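Local coordinates for IPT/TIG domain-containing protein BACOVA_02650 (Bacteroides ovatus, PDB 5E7H) that binds polysaccharide at the bacterial cell surface and probably mediates capture of xyloglucan before its transport into the periplasm for degradation, at residues V250-D253 with N254-I257; C210-L214 with S215-A219. All coordinates share one frame; numbering follows the deposited sequence.

Both contacts lie in the xyloglucan-binding domain, one of two domains in this fragment of the longer surface protein, and both reach the same antiparallel sheet. Strand 160-168 pairs with strand 246-259, which carries contact 1, and with strand 207-213, which leads into contact 2. The centres of the two contacts are about 14 Å apart, but the two touch where Ile-257 CG2 packs 4.0 Å from Leu-214 CD2. Contact 1 supplies Asp-253 to a sodium site shared with Asn-92, Asn-119, Thr-121 and a water. Contact 2 sits at an end of the sheet, with the Val-218 side chain about 13 Å from a bound sodium.

Contact 1: V250-D253 with N254-I257; sequences VYFD and NFRI. With NA (sodium ion), chain I.
Phe-255 swings its ring back along the strand so that CZ overlaps the base of Phe-252, lying 3.7 Å from CB of Phe-252. With CG beside its own backbone N (chi1 -66°), the Phe-255 ring is carried back toward Phe-252, and the two side chains meet obliquely in the buried interior. Phe-252 also makes an edge-to-face contact with Phe-177, while the Phe-255 ring meets that of Phe-164. Because Phe-177 belongs to the sheet that contains strand 176-181, the aromatic pair helps fill the space between the layers of the domain's beta-sandwich.

Asp-253 and Asn-254, which separate the two phenylalanines in sequence, serve a metal. Asp-253 grips sodium with both carboxylate oxygens, OD2 at 2.5 Å, and backbone carbonyls of Asn-92, Asn-119 and Thr-121 contribute to the same site. The Asn-254 amide stacks on this carboxylate, with the planes 6° apart. Asn-254 OD1 accepts a bond of 2.9 Å from water 1, itself a sodium ligand, which makes Asn-254 a second-shell residue. Asp-253 OD1 additionally takes a bent hydrogen bond from Asn-254 N, at 2.8 Å and from above the carboxylate plane. Asn-254 lies in the left-handed helical region of backbone conformation, which kinks the strand here. Arg-256 NH1 reaches back to Asn-254 O at 2.8 Å, while its NH2 forms a salt bridge with Glu-165 and NE bonds to Thr-11 in the IPT/TIG region.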
# COMPACT_ATOMS: atom_id res chain seq x y z
N VAL A 250 2.56 -10.53 -9.57
CA VAL A 250 2.52 -9.35 -8.71
C VAL A 250 1.09 -8.84 -8.65
O VAL A 250 0.43 -8.72 -9.68
CB VAL A 250 3.45 -8.24 -9.22
CG1 VAL A 250 3.46 -7.04 -8.27
CG2 VAL A 250 4.87 -8.79 -9.40
N TYR A 251 0.61 -8.54 -7.44
CA TYR A 251 -0.74 -8.00 -7.25
C TYR A 251 -0.65 -6.65 -6.57
O TYR A 251 0.26 -6.41 -5.78
CB TYR A 251 -1.63 -8.95 -6.41
CG TYR A 251 -1.73 -10.32 -7.04
CD1 TYR A 251 -2.64 -10.58 -8.06
CD2 TYR A 251 -0.85 -11.34 -6.69
CE1 TYR A 251 -2.69 -11.81 -8.68
CE2 TYR A 251 -0.90 -12.57 -7.30
CZ TYR A 251 -1.82 -12.80 -8.30
OH TYR A 251 -1.89 -14.01 -8.95
N PHE A 252 -1.62 -5.78 -6.89
CA PHE A 252 -1.71 -4.42 -6.33
C PHE A 252 -3.12 -4.12 -5.85
O PHE A 252 -4.09 -4.54 -6.46
CB PHE A 252 -1.36 -3.35 -7.39
CG PHE A 252 -0.01 -3.48 -8.04
CD1 PHE A 252 0.20 -4.34 -9.11
CD2 PHE A 252 1.04 -2.70 -7.61
CE1 PHE A 252 1.45 -4.43 -9.70
CE2 PHE A 252 2.28 -2.79 -8.22
CZ PHE A 252 2.47 -3.65 -9.27
N ASP A 253 -3.24 -3.33 -4.78
CA ASP A 253 -4.56 -2.84 -4.37
C ASP A 253 -4.44 -1.56 -3.56
O ASP A 253 -3.37 -1.21 -3.05
CB ASP A 253 -5.29 -3.91 -3.56
CG ASP A 253 -6.80 -3.80 -3.61
OD1 ASP A 253 -7.37 -2.89 -4.23
OD2 ASP A 253 -7.45 -4.68 -3.00
N ASN A 254 -5.56 -0.86 -3.45
CA ASN A 254 -5.74 0.27 -2.52
C ASN A 254 -4.68 1.35 -2.69
O ASN A 254 -4.05 1.81 -1.74
CB ASN A 254 -5.78 -0.23 -1.08
CG ASN A 254 -7.10 -0.86 -0.76
OD1 ASN A 254 -8.15 -0.40 -1.21
ND2 ASN A 254 -7.06 -1.93 0.02
N PHE A 255 -4.52 1.79 -3.92
CA PHE A 255 -3.71 2.97 -4.16
C PHE A 255 -4.34 4.14 -3.41
O PHE A 255 -5.56 4.31 -3.44
CB PHE A 255 -3.63 3.31 -5.66
CG PHE A 255 -2.89 2.27 -6.48
CD1 PHE A 255 -1.53 2.39 -6.70
CD2 PHE A 255 -3.57 1.18 -7.02
CE1 PHE A 255 -0.84 1.43 -7.45
CE2 PHE A 255 -2.88 0.21 -7.76
CZ PHE A 255 -1.52 0.35 -7.96
N ARG A 256 -3.50 4.94 -2.76
CA ARG A 256 -3.96 6.01 -1.88
C ARG A 256 -2.90 7.09 -1.81
O ARG A 256 -1.70 6.82 -1.90
CB ARG A 256 -4.29 5.44 -0.49
CG ARG A 256 -3.15 4.67 0.18
CD ARG A 256 -3.69 3.72 1.25
NE ARG A 256 -2.64 2.95 1.94
CZ ARG A 256 -2.31 1.69 1.69
NH1 ARG A 256 -2.85 1.00 0.71
NH2 ARG A 256 -1.38 1.12 2.45
N ILE A 257 -3.35 8.33 -1.67
CA ILE A 257 -2.47 9.48 -1.52
C ILE A 257 -2.65 10.00 -0.12
O ILE A 257 -3.76 10.34 0.28
CB ILE A 257 -2.77 10.60 -2.55
CG1 ILE A 257 -2.50 10.08 -3.97
CG2 ILE A 257 -1.93 11.83 -2.25
CD1 ILE A 257 -2.93 11.03 -5.07
NA NA I . -9.73 -3.96 -3.67
O HOH W 1 -9.86 -2.68 -1.39

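Contact 2: C210-L214 with S215-A219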
# COMPACT_ATOMS: atom_id res chain seq x y z
N CYS A 210 3.82 -0.51 -0.04
CA CYS A 210 4.82 0.22 -0.80
C CYS A 210 4.48 1.71 -0.74
O CYS A 210 3.30 2.06 -0.75
CB CYS A 210 4.86 -0.22 -2.25
SG CYS A 210 5.23 -1.98 -2.48
N SER A 211 5.50 2.55 -0.73
CA SER A 211 5.33 3.98 -0.61
C SER A 211 6.37 4.68 -1.48
O SER A 211 7.55 4.32 -1.43
CB SER A 211 5.49 4.43 0.85
OG SER A 211 5.15 5.78 1.02
N VAL A 212 5.94 5.66 -2.27
CA VAL A 212 6.88 6.55 -2.96
C VAL A 212 6.48 8.01 -2.78
O VAL A 212 5.29 8.31 -2.61
CB VAL A 212 6.99 6.23 -4.48
CG1 VAL A 212 7.51 4.81 -4.69
CG2 VAL A 212 5.65 6.42 -5.18
N SER A 213 7.44 8.93 -2.80
CA SER A 213 7.08 10.34 -2.80
C SER A 213 6.17 10.62 -3.99
O SER A 213 6.40 10.15 -5.11
CB SER A 213 8.32 11.23 -2.88
OG SER A 213 9.07 11.16 -1.69
N LEU A 214 5.11 11.40 -3.77
CA LEU A 214 4.23 11.71 -4.89
C LEU A 214 4.97 12.52 -5.94
O LEU A 214 4.63 12.45 -7.12
CB LEU A 214 2.98 12.46 -4.40
CG LEU A 214 1.87 12.67 -5.45
CD1 LEU A 214 1.35 11.34 -6.00
CD2 LEU A 214 0.70 13.47 -4.84
N SER A 215 6.01 13.27 -5.55
CA SER A 215 6.82 14.01 -6.51
C SER A 215 7.55 13.10 -7.51
O SER A 215 8.04 13.58 -8.54
CB SER A 215 7.84 14.89 -5.78
OG SER A 215 8.76 14.11 -5.03
N SER A 216 7.65 11.80 -7.21
CA SER A 216 8.30 10.88 -8.14
C SER A 216 7.37 10.48 -9.29
O SER A 216 7.84 9.86 -10.25
CB SER A 216 8.81 9.63 -7.42
OG SER A 216 7.76 8.79 -7.03
N VAL A 217 6.09 10.86 -9.22
CA VAL A 217 5.19 10.59 -10.35
C VAL A 217 4.40 11.86 -10.75
O VAL A 217 3.80 11.88 -11.82
CB VAL A 217 4.26 9.31 -10.11
CG1 VAL A 217 4.54 8.59 -8.84
CG2 VAL A 217 2.80 9.50 -10.43
N VAL A 218 4.53 12.95 -9.98
CA VAL A 218 3.79 14.19 -10.23
C VAL A 218 4.77 15.37 -10.22
O VAL A 218 5.53 15.51 -9.27
CB VAL A 218 2.69 14.40 -9.15
CG1 VAL A 218 2.10 15.82 -9.24
CG2 VAL A 218 1.60 13.30 -9.26
N ALA A 219 4.72 16.20 -11.26
CA ALA A 219 5.68 17.29 -11.43
C ALA A 219 5.19 18.64 -10.89
O ALA A 219 5.96 19.60 -10.80
CB ALA A 219 6.01 17.45 -12.90
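Ser-216 closes on Ser-213 through two hydrogen bonds to one carbonyl oxygen. Its OG donates to Ser-213 O at 2.7 Å and lies in the carbonyl plane, whereas its backbone N reaches the same oxygen at 2.9 Å from well above that plane, so the two donors come from different directions. The hydroxyl is placed for this by chi1 of 72°, which puts OG between the backbone N and the carbonyl carbon and turns it back toward the strand. The same OG rests 3.7 Å from Val-212 CG2, a methyl group flanking the bonded hydroxyl. Without the hydroxyl, as with an alanine at this position, Ser-213 O would probably keep just the backbone N-H of the turn, and a small gap would open beside the valine methyl.

One residue further on, Val-217 N donates to Leu-214 O at 3.0 Å, and Val-218 N adds a weak bond to that oxygen. The chain is thereby curled so that Val-218 comes round onto Leu-214, its CG2 meeting Leu-214 CD1 at 3.8 Å.

Beyond this shell, Met-181 of strand 176-181 packs on Leu-214, Val-217 and Val-218, giving the apolar side of the turn a common partner. Lys-260 NZ is hydrogen-bonded to Ser-213 OG, and backbone bonding of Val-212 to Leu-162 and of Leu-214 to Leu-160 fixes the strand leading in. Two consecutive i+3 to i bonds, from Ser-216 N and Val-217 N, make a short 3-10 segment, which here follows the end of strand 207-213 in the beta-sandwich.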